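Local coordinates for protein putative drug/sodium antiporter (Escherichia coli, PDB 4Z3N) that probably exports a form of the genotoxin colibactin across the bacterial membrane, as an antiporter of the MATE family, at residues Leu112-Gly115 / Ile116-Leu120; Gly179-Met182 / Val183-Lys186; Ala192-Asn195 / Ile196-Pro200; Val414-Ser417 / Val418-Tyr422. All blocks are in the same frame, centred on the assembly; numbering follows the deposited sequence.

Overall arrangement
Contacts 1, 2 and 3 lie in the first of the chain's two MatE regions and contact 4 in the second. Contacts 2 and 3 share helix 181-204, with centres 21 Å apart and nearest atoms about 7 Å apart. Contact 1, on helix 107-132, also lies 21 Å from contact 2 between centres, the nearest atoms staying about 13 Å apart. Contact 4 is remote: its centre is 45 Å from that of contact 3, on the opposite side of the chain's centre. Bound monoolein (OLC) touches contact 4 at Ser-417, whereas the side chain of Asn-195 in contact 3 is about 7 Å from a different molecule of that lipid.

Contact 1. Residues Leu112-Gly115 / Ile116-Leu120; sequences LSVG and IIIAL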
loop_
_atom_site.group_PDB
_atom_site.type_symbol
_atom_site.label_atom_id
_atom_site.label_comp_id
_atom_site.label_asym_id
_atom_site.label_seq_id
_atom_site.Cartn_x
_atom_site.Cartn_y
_atom_site.Cartn_z
ATOM N N LEU A 112 -6.282 18.539 -10.165
ATOM C CA LEU A 112 -6.788 18.565 -8.796
ATOM C C LEU A 112 -8.310 18.494 -8.871
ATOM O O LEU A 112 -8.959 17.694 -8.181
ATOM C CB LEU A 112 -6.318 19.820 -8.057
ATOM C CG LEU A 112 -7.071 20.236 -6.793
ATOM C CD1 LEU A 112 -7.141 19.100 -5.812
ATOM C CD2 LEU A 112 -6.387 21.420 -6.148
ATOM N N SER A 113 -8.867 19.315 -9.753
ATOM C CA SER A 113 -10.300 19.325 -9.983
ATOM C C SER A 113 -10.825 17.926 -10.283
ATOM O O SER A 113 -11.664 17.405 -9.546
ATOM C CB SER A 113 -10.638 20.285 -11.115
ATOM O OG SER A 113 -10.344 21.599 -10.706
ATOM N N VAL A 114 -10.342 17.346 -11.382
ATOM C CA VAL A 114 -10.689 15.990 -11.780
ATOM C C VAL A 114 -10.350 14.980 -10.685
ATOM O O VAL A 114 -11.055 13.986 -10.513
ATOM C CB VAL A 114 -9.976 15.602 -13.088
ATOM C CG1 VAL A 114 -9.836 14.090 -13.213
ATOM C CG2 VAL A 114 -10.724 16.166 -14.272
ATOM N N GLY A 115 -9.293 15.251 -9.927
ATOM C CA GLY A 115 -8.948 14.429 -8.778
ATOM C C GLY A 115 -10.035 14.433 -7.710
ATOM O O GLY A 115 -10.444 13.396 -7.202
ATOM N N ILE A 116 -10.517 15.623 -7.383
ATOM C CA ILE A 116 -11.566 15.780 -6.388
ATOM C C ILE A 116 -12.891 15.158 -6.848
ATOM O O ILE A 116 -13.558 14.456 -6.067
ATOM C CB ILE A 116 -11.752 17.274 -6.042
ATOM C CG1 ILE A 116 -10.581 17.739 -5.176
ATOM C CG2 ILE A 116 -13.064 17.518 -5.300
ATOM C CD1 ILE A 116 -10.472 19.235 -5.043
ATOM N N ILE A 117 -13.259 15.400 -8.108
ATOM C CA ILE A 117 -14.516 14.893 -8.671
ATOM C C ILE A 117 -14.552 13.364 -8.692
ATOM O O ILE A 117 -15.574 12.740 -8.386
ATOM C CB ILE A 117 -14.742 15.422 -10.107
ATOM C CG1 ILE A 117 -15.102 16.909 -10.076
ATOM C CG2 ILE A 117 -15.833 14.625 -10.830
ATOM C CD1 ILE A 117 -15.370 17.502 -11.435
ATOM N N ILE A 118 -13.424 12.770 -9.059
ATOM C CA ILE A 118 -13.292 11.323 -9.088
ATOM C C ILE A 118 -13.455 10.753 -7.678
ATOM O O ILE A 118 -14.131 9.745 -7.461
ATOM C CB ILE A 118 -11.928 10.918 -9.702
ATOM C CG1 ILE A 118 -12.006 10.995 -11.232
ATOM C CG2 ILE A 118 -11.522 9.517 -9.273
ATOM C CD1 ILE A 118 -10.652 11.035 -11.930
ATOM N N ALA A 119 -12.835 11.426 -6.718
ATOM C CA ALA A 119 -12.915 11.043 -5.320
ATOM C C ALA A 119 -14.355 11.130 -4.833
ATOM O O ALA A 119 -14.801 10.319 -4.025
ATOM C CB ALA A 119 -12.010 11.938 -4.474
ATOM N N LEU A 120 -15.084 12.129 -5.324
ATOM C CA LEU A 120 -16.466 12.315 -4.918
ATOM C C LEU A 120 -17.359 11.162 -5.398
ATOM O O LEU A 120 -18.046 10.525 -4.583
ATOM C CB LEU A 120 -16.984 13.657 -5.432
ATOM C CG LEU A 120 -18.436 14.057 -5.121
ATOM C CD1 LEU A 120 -18.785 13.930 -3.647
ATOM C CD2 LEU A 120 -18.641 15.482 -5.595
#
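Leu-112 and Ile-116 run side by side on helix 107-132, pointing the same way, and meet methyl to methyl: CD1 of Leu-112 is 3.4 Å from CD1 of Ile-116. The torsions are consistent with the pairing. Leu-112 holds CG opposite its backbone N (chi1 162°), which swings the chain forward from CB, and CD1 is the branch extended toward Ile-116; Ile-116 in turn keeps CG1 beside its N (chi1 -74°) and reaches back. On the way CG1 of Ile-116 passes 3.4 Å from Leu-112 O.

Val-114 and Ile-118 repeat the same spacing of four residues but not the same orientation, since these two side chains cross obliquely. CG1 of Val-114 lies 3.4 Å from CD1 of Ile-118, and the isoleucine CG1 sits 3.2 Å from Val-114 O. This pair meets helix 250-284 through Tyr-253 and Phe-256, whereas Leu-112 and Ala-119 touch helix 162-177 at Val-170.

Beneath the side chains, four successive i to i+4 bonds run from Ile-116 N to Leu-112 O (2.7 Å) through to Ala-119 N to Gly-115 O (3.1 Å). Ser-113 OG is bonded within the same helix, to Gln-109 O. With polar groups engaged locally, the contacts between side chains are apolar, consistent with the predicted place of this stretch in the membrane.

Contact 2. Residues Gly179-Met182 / Val183-Lys186; sequences GKIM and VIMK
Met-182 and Met-185 meet through their methyl groups in the opening turn of helix 181-204, just beyond the Schellman motif that closes the preceding helix at Gly-179. The positive phi of that glycine, 68°, and two bonds back into the last turn identify the motif; the chain then turns through Lys-180 into the new helix.

Two backbone hydrogen bonds define the turn. Met-185 N donates to Ile-181 O at 2.7 Å, and Lys-186 N donates to Met-182 O at 2.8 Å.

Alkyl groups also gather round these carbonyls. CG of Lys-186 lies 3.2 Å from Met-182 O, and CB of Ile-184 is equally near Ile-181 O, at 3.2 Å. The lysine thus uses its aliphatic part within the turn, its chain extended beyond CG.

Two apolar pairs cross the turn. Ile-181 and Ile-184 approach loosely, CD1 to CD1 at 4.3 Å, and both also touch Met-39 of helix 28-56, which marks the inward side of the turn. Val-183 makes its apolar contacts outside the turn, with Tyr-227 and Phe-228 of helix 209-232. In the second pair the methionines lie alongside each other, pointing the same way. Met-182 is bent at chi2 and chi3, which folds its methyl toward its neighbours: CE is 3.3 Å from Met-185 CE and 3.8 Å from Lys-186 CE, while Met-182 SD stands 4.0 Å from Met-185 CE.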
loop_
_atom_site.group_PDB
_atom_site.type_symbol
_atom_site.label_atom_id
_atom_site.label_comp_id
_atom_site.label_asym_id
_atom_site.label_seq_id
_atom_site.Cartn_x
_atom_site.Cartn_y
_atom_site.Cartn_z
ATOM N N GLY A 179 6.286 16.779 -5.064
ATOM C CA GLY A 179 7.503 16.461 -4.341
ATOM C C GLY A 179 7.604 17.112 -2.967
ATOM O O GLY A 179 8.694 17.214 -2.397
ATOM N N LYS A 180 6.479 17.553 -2.410
ATOM C CA LYS A 180 6.548 18.116 -1.072
ATOM C C LYS A 180 6.070 17.109 -0.020
ATOM O O LYS A 180 4.906 17.109 0.380
ATOM C CB LYS A 180 5.689 19.384 -1.026
ATOM C CG LYS A 180 5.999 20.383 -2.147
ATOM C CD LYS A 180 7.428 20.937 -2.001
ATOM C CE LYS A 180 7.945 21.583 -3.289
ATOM N NZ LYS A 180 9.391 21.942 -3.220
ATOM N N ILE A 181 7.010 16.346 0.523
ATOM C CA ILE A 181 6.642 15.231 1.379
ATOM C C ILE A 181 6.635 15.624 2.843
ATOM O O ILE A 181 6.051 14.940 3.679
ATOM C CB ILE A 181 7.597 14.046 1.189
ATOM C CG1 ILE A 181 7.797 13.765 -0.305
ATOM C CG2 ILE A 181 7.102 12.814 1.972
ATOM C CD1 ILE A 181 6.516 13.630 -1.080
ATOM N N MET A 182 7.256 16.758 3.134
ATOM C CA MET A 182 7.363 17.249 4.491
ATOM C C MET A 182 5.975 17.628 4.979
ATOM O O MET A 182 5.647 17.475 6.152
ATOM C CB MET A 182 8.319 18.439 4.555
ATOM C CG MET A 182 9.758 18.061 4.272
ATOM S SD MET A 182 10.415 16.969 5.541
ATOM C CE MET A 182 10.002 17.928 7.008
ATOM N N VAL A 183 5.150 18.101 4.055
ATOM C CA VAL A 183 3.777 18.435 4.380
ATOM C C VAL A 183 3.017 17.157 4.709
ATOM O O VAL A 183 2.169 17.140 5.600
ATOM C CB VAL A 183 3.107 19.186 3.230
ATOM C CG1 VAL A 183 1.643 19.457 3.545
ATOM C CG2 VAL A 183 3.870 20.479 2.967
ATOM N N ILE A 184 3.354 16.085 3.998
ATOM C CA ILE A 184 2.770 14.780 4.250
ATOM C C ILE A 184 3.290 14.227 5.577
ATOM O O ILE A 184 2.528 13.647 6.354
ATOM C CB ILE A 184 3.080 13.793 3.111
ATOM C CG1 ILE A 184 2.365 14.224 1.827
ATOM C CG2 ILE A 184 2.674 12.390 3.498
ATOM C CD1 ILE A 184 2.624 13.325 0.639
ATOM N N MET A 185 4.575 14.435 5.860
ATOM C CA MET A 185 5.147 13.898 7.089
ATOM C C MET A 185 4.625 14.645 8.307
ATOM O O MET A 185 4.403 14.036 9.353
ATOM C CB MET A 185 6.676 13.947 7.087
ATOM C CG MET A 185 7.275 13.253 8.323
ATOM S SD MET A 185 8.984 13.700 8.738
ATOM C CE MET A 185 8.831 15.476 8.891
ATOM N N LYS A 186 4.443 15.963 8.163
ATOM C CA LYS A 186 3.931 16.809 9.242
ATOM C C LYS A 186 2.441 16.564 9.469
ATOM O O LYS A 186 2.001 16.448 10.612
ATOM C CB LYS A 186 4.192 18.283 8.948
ATOM C CG LYS A 186 5.649 18.695 9.137
ATOM C CD LYS A 186 5.879 20.135 8.690
ATOM C CE LYS A 186 7.319 20.375 8.231
ATOM N NZ LYS A 186 7.448 21.670 7.486
#

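Contact 3. Residues Ala192-Asn195 / Ile196-Pro200; sequences ALVN and IMLDP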
loop_
_atom_site.group_PDB
_atom_site.type_symbol
_atom_site.label_atom_id
_atom_site.label_comp_id
_atom_site.label_asym_id
_atom_site.label_seq_id
_atom_site.Cartn_x
_atom_site.Cartn_y
_atom_site.Cartn_z
ATOM N N ALA A 192 -1.202 11.674 14.386
ATOM C CA ALA A 192 -0.846 10.692 15.403
ATOM C C ALA A 192 -0.918 11.275 16.810
ATOM O O ALA A 192 -1.270 10.567 17.750
ATOM C CB ALA A 192 0.542 10.134 15.132
ATOM N N LEU A 193 -0.581 12.560 16.947
ATOM C CA LEU A 193 -0.669 13.261 18.236
ATOM C C LEU A 193 -2.117 13.421 18.667
ATOM O O LEU A 193 -2.482 13.101 19.799
ATOM C CB LEU A 193 0.001 14.634 18.166
ATOM C CG LEU A 193 1.527 14.606 18.176
ATOM C CD1 LEU A 193 2.108 15.996 17.992
ATOM C CD2 LEU A 193 2.014 13.993 19.477
ATOM N N VAL A 194 -2.930 13.920 17.743
ATOM C CA VAL A 194 -4.370 14.023 17.926
ATOM C C VAL A 194 -5.020 12.709 18.416
ATOM O O VAL A 194 -5.806 12.703 19.362
ATOM C CB VAL A 194 -5.026 14.484 16.611
ATOM C CG1 VAL A 194 -6.542 14.390 16.680
ATOM C CG2 VAL A 194 -4.590 15.891 16.311
ATOM N N ASN A 195 -4.683 11.594 17.792
ATOM C CA ASN A 195 -5.241 10.334 18.226
ATOM C C ASN A 195 -4.744 9.967 19.625
ATOM O O ASN A 195 -5.444 9.306 20.399
ATOM C CB ASN A 195 -4.903 9.237 17.218
ATOM C CG ASN A 195 -5.368 7.875 17.669
ATOM O OD1 ASN A 195 -4.557 7.013 18.002
ATOM N ND2 ASN A 195 -6.675 7.677 17.698
ATOM N N ILE A 196 -3.533 10.410 19.947
ATOM C CA ILE A 196 -2.918 10.093 21.235
ATOM C C ILE A 196 -3.645 10.790 22.372
ATOM O O ILE A 196 -3.886 10.200 23.428
ATOM C CB ILE A 196 -1.432 10.498 21.278
ATOM C CG1 ILE A 196 -0.587 9.458 20.544
ATOM C CG2 ILE A 196 -0.964 10.623 22.725
ATOM C CD1 ILE A 196 0.744 10.001 20.034
ATOM N N MET A 197 -3.994 12.050 22.133
ATOM C CA MET A 197 -4.684 12.865 23.113
ATOM C C MET A 197 -6.185 12.580 23.193
ATOM O O MET A 197 -6.769 12.631 24.273
ATOM C CB MET A 197 -4.441 14.336 22.799
ATOM C CG MET A 197 -3.002 14.752 23.022
ATOM S SD MET A 197 -2.574 16.382 22.348
ATOM C CE MET A 197 -0.778 16.284 22.398
ATOM N N LEU A 198 -6.805 12.271 22.057
ATOM C CA LEU A 198 -8.256 12.134 21.999
ATOM C C LEU A 198 -8.747 10.807 22.550
ATOM O O LEU A 198 -9.774 10.764 23.226
ATOM C CB LEU A 198 -8.760 12.303 20.567
ATOM C CG LEU A 198 -8.764 13.715 19.982
ATOM C CD1 LEU A 198 -9.348 13.687 18.571
ATOM C CD2 LEU A 198 -9.530 14.675 20.881
ATOM N N ASP A 199 -8.031 9.729 22.243
ATOM C CA ASP A 199 -8.372 8.399 22.751
ATOM C C ASP A 199 -8.692 8.431 24.234
ATOM O O ASP A 199 -9.695 7.861 24.663
ATOM C CB ASP A 199 -7.234 7.407 22.515
ATOM C CG ASP A 199 -7.404 6.615 21.243
ATOM O OD1 ASP A 199 -8.446 6.793 20.571
ATOM O OD2 ASP A 199 -6.498 5.814 20.914
ATOM N N PRO A 200 -7.827 9.083 25.032
ATOM C CA PRO A 200 -8.129 9.166 26.465
ATOM C C PRO A 200 -9.419 9.957 26.729
ATOM O O PRO A 200 -10.277 9.507 27.492
ATOM C CB PRO A 200 -6.905 9.887 27.048
ATOM C CG PRO A 200 -5.858 9.839 25.979
ATOM C CD PRO A 200 -6.572 9.772 24.684
#
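Asn-195 and Asp-199, one helical turn apart, bring an amide and a carboxylate together inside the fold. From CB, which adjoins the next peptide at Ile-196 N, the asparagine chain goes to CG, set opposite the backbone N (chi1 176°) and therefore beside the carbonyl carbon, on the way to the following turn. There CG is 4.0 Å from Asp-199 OD2. The branches then divide: OD1 of Asn-195 is 3.7 Å from Asp-199 OD2, and ND2 of Asn-195 is 3.5 Å from Asp-199 OD1. The two flat groups stand 75° apart, so the amide is turned well across the carboxylate. Asp-199 leans back over the same turn, its CG 3.4 Å from Asn-195 O, and its N donates to that oxygen at 3.2 Å.

On another face of the helix Val-194 and Leu-198 lie alongside each other, CG1 of the valine 3.5 Å from CD1 of the leucine. The helix is kinked where the nitrogen of Pro-200 makes no bond to the preceding turn.

Asn-195 also touches Asp-53 of helix 28-56, and Asp-199 OD2 comes close to Asp-53 OD1. Asp and Asn side chains gathered between the first and fifth predicted membrane helices recall the N-lobe site of some MATE relatives, where it is linked to cation coupling; a like role here is probable at most.

Contact 4. Residues Val414-Ser417 / Val418-Tyr422; sequences VFIS and VPVVY. With OLC ((2R)-2,3-dihydroxypropyl (9Z)-octadec-9-enoate), chain B.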
loop_
_atom_site.group_PDB
_atom_site.type_symbol
_atom_site.label_atom_id
_atom_site.label_comp_id
_atom_site.label_asym_id
_atom_site.label_seq_id
_atom_site.Cartn_x
_atom_site.Cartn_y
_atom_site.Cartn_z
ATOM N N VAL A 414 0.462 -14.508 -9.368
ATOM C CA VAL A 414 -0.464 -15.504 -9.932
ATOM C C VAL A 414 0.094 -16.455 -11.006
ATOM O O VAL A 414 0.115 -17.658 -10.801
ATOM C CB VAL A 414 -1.709 -14.819 -10.528
ATOM C CG1 VAL A 414 -2.588 -15.857 -11.208
ATOM C CG2 VAL A 414 -2.477 -14.121 -9.455
ATOM N N PHE A 415 0.513 -15.917 -12.150
ATOM C CA PHE A 415 0.876 -16.726 -13.320
ATOM C C PHE A 415 1.930 -17.843 -13.138
ATOM O O PHE A 415 1.953 -18.815 -13.898
ATOM C CB PHE A 415 1.355 -15.795 -14.433
ATOM C CG PHE A 415 0.242 -15.042 -15.112
ATOM C CD1 PHE A 415 -0.986 -15.651 -15.333
ATOM C CD2 PHE A 415 0.422 -13.729 -15.528
ATOM C CE1 PHE A 415 -2.007 -14.959 -15.951
ATOM C CE2 PHE A 415 -0.594 -13.045 -16.148
ATOM C CZ PHE A 415 -1.812 -13.650 -16.359
ATOM N N ILE A 416 2.801 -17.701 -12.150
ATOM C CA ILE A 416 3.898 -18.643 -11.942
ATOM C C ILE A 416 3.657 -19.426 -10.663
ATOM O O ILE A 416 3.735 -20.659 -10.646
ATOM C CB ILE A 416 5.292 -17.952 -11.884
ATOM C CG1 ILE A 416 5.570 -17.163 -13.166
ATOM C CG2 ILE A 416 6.395 -19.002 -11.728
ATOM C CD1 ILE A 416 5.892 -18.047 -14.348
ATOM N N SER A 417 3.457 -18.678 -9.583
ATOM C CA SER A 417 3.216 -19.211 -8.246
ATOM C C SER A 417 2.188 -20.335 -8.166
ATOM O O SER A 417 2.469 -21.387 -7.582
ATOM C CB SER A 417 2.770 -18.078 -7.323
ATOM O OG SER A 417 3.849 -17.202 -7.046
ATOM N N VAL A 418 1.003 -20.125 -8.739
ATOM C CA VAL A 418 -0.068 -21.120 -8.633
ATOM C C VAL A 418 0.318 -22.479 -9.248
ATOM O O VAL A 418 0.270 -23.498 -8.567
ATOM C CB VAL A 418 -1.370 -20.611 -9.277
ATOM C CG1 VAL A 418 -2.332 -21.747 -9.507
ATOM C CG2 VAL A 418 -2.009 -19.561 -8.394
ATOM N N PRO A 419 0.703 -22.501 -10.535
ATOM C CA PRO A 419 1.072 -23.787 -11.157
ATOM C C PRO A 419 2.294 -24.450 -10.521
ATOM O O PRO A 419 2.359 -25.671 -10.467
ATOM C CB PRO A 419 1.361 -23.409 -12.623
ATOM C CG PRO A 419 1.584 -21.920 -12.613
ATOM C CD PRO A 419 0.722 -21.387 -11.501
ATOM N N VAL A 420 3.250 -23.656 -10.048
ATOM C CA VAL A 420 4.464 -24.198 -9.431
ATOM C C VAL A 420 4.197 -24.727 -8.012
ATOM O O VAL A 420 4.752 -25.740 -7.604
ATOM C CB VAL A 420 5.600 -23.131 -9.400
ATOM C CG1 VAL A 420 6.696 -23.511 -8.401
ATOM C CG2 VAL A 420 6.184 -22.952 -10.794
ATOM N N VAL A 421 3.340 -24.044 -7.267
ATOM C CA VAL A 421 2.975 -24.512 -5.947
ATOM C C VAL A 421 2.272 -25.841 -6.081
ATOM O O VAL A 421 2.575 -26.787 -5.351
ATOM C CB VAL A 421 2.062 -23.526 -5.204
ATOM C CG1 VAL A 421 1.274 -24.250 -4.116
ATOM C CG2 VAL A 421 2.882 -22.404 -4.617
ATOM N N TYR A 422 1.338 -25.914 -7.026
ATOM C CA TYR A 422 0.599 -27.149 -7.262
ATOM C C TYR A 422 1.571 -28.273 -7.604
ATOM O O TYR A 422 1.492 -29.367 -7.043
ATOM C CB TYR A 422 -0.446 -26.993 -8.373
ATOM C CG TYR A 422 -1.519 -28.054 -8.254
ATOM C CD1 TYR A 422 -1.323 -29.336 -8.770
ATOM C CD2 TYR A 422 -2.708 -27.800 -7.571
ATOM C CE1 TYR A 422 -2.296 -30.333 -8.629
ATOM C CE2 TYR A 422 -3.692 -28.787 -7.435
ATOM C CZ TYR A 422 -3.478 -30.048 -7.967
ATOM O OH TYR A 422 -4.438 -31.026 -7.830
HETATM C C18 OLC B . 3.531 -6.532 -2.232
HETATM C C10 OLC B . 8.272 -13.684 -0.308
HETATM C C9 OLC B . 7.623 -13.288 0.806
HETATM C C17 OLC B . 4.373 -7.646 -1.642
HETATM C C11 OLC B . 7.577 -13.695 -1.656
HETATM C C8 OLC B . 7.898 -13.999 2.122
HETATM C C24 OLC B . 1.821 -17.360 -3.810
HETATM C C16 OLC B . 4.435 -8.792 -2.628
HETATM C C12 OLC B . 6.132 -13.222 -1.567
HETATM C C7 OLC B . 7.148 -13.365 3.279
HETATM C C15 OLC B . 5.366 -9.884 -2.117
HETATM C C13 OLC B . 5.819 -12.297 -2.744
HETATM C C6 OLC B . 5.687 -13.773 3.266
HETATM C C14 OLC B . 4.767 -11.252 -2.417
HETATM C C5 OLC B . 5.546 -15.266 3.055
HETATM C C4 OLC B . 4.153 -15.581 2.529
HETATM C C3 OLC B . 3.810 -14.676 1.363
HETATM C C2 OLC B . 2.651 -15.219 0.548
HETATM C C21 OLC B . 2.923 -15.206 -3.209
HETATM C C1 OLC B . 2.762 -14.743 -0.895
HETATM C C22 OLC B . 2.185 -15.969 -4.296
HETATM O O19 OLC B . 3.283 -13.673 -1.179
HETATM O O25 OLC B . 0.504 -17.668 -4.218
HETATM O O23 OLC B . 1.000 -15.278 -4.643
HETATM O O20 OLC B . 2.407 -15.598 -1.948
#
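Ser-417 and Val-421, both buried, form the tight part of the turn that starts helix 417-427, where Val-421 N donates to Ser-417 O at 2.8 Å. With CG1 of Val-421 anti to the backbone N (chi1 158°), CG2 is left beside that N and lies 3.2 Å from Ser-417 O. Val-420 N bonds Ile-416 O at 3.1 Å. The ring of Pro-419 rests against that acceptor as well: its CG is 3.2 Å from Ile-416 O and 3.4 Å from Phe-415 O. A proline nitrogen carries no hydrogen, so Phe-415 O meets ring carbon where a regular helix would offer it an N-H.

Elsewhere the turn is looser. Val-418 N reaches Val-414 O only through a weak bond of 3.3 Å, although that bond is nearly straight. Ile-416 and Val-420 run side by side, yet CG2 of one stays 4.1 Å from CG2 of the other; both touch Ser-441 of helix 432-453. Phe-415 and Pro-419 lie on the exposed side of the turn.

The bound monoolein approaches from the serine side and bonds His-413 O. Ser-417 OG has a carbon, C22 of OLC, as its nearest lipid atom at 3.4 Å, and both glycerol hydroxyl oxygens, O23 and O25, lie well beyond bonding distance, so the contact is van der Waals. The serine hydroxyl is instead hydrogen-bonded to Ala-439 O, which links the start of helix 417-427 to helix 432-453; its bond to Arg-412 O is weak.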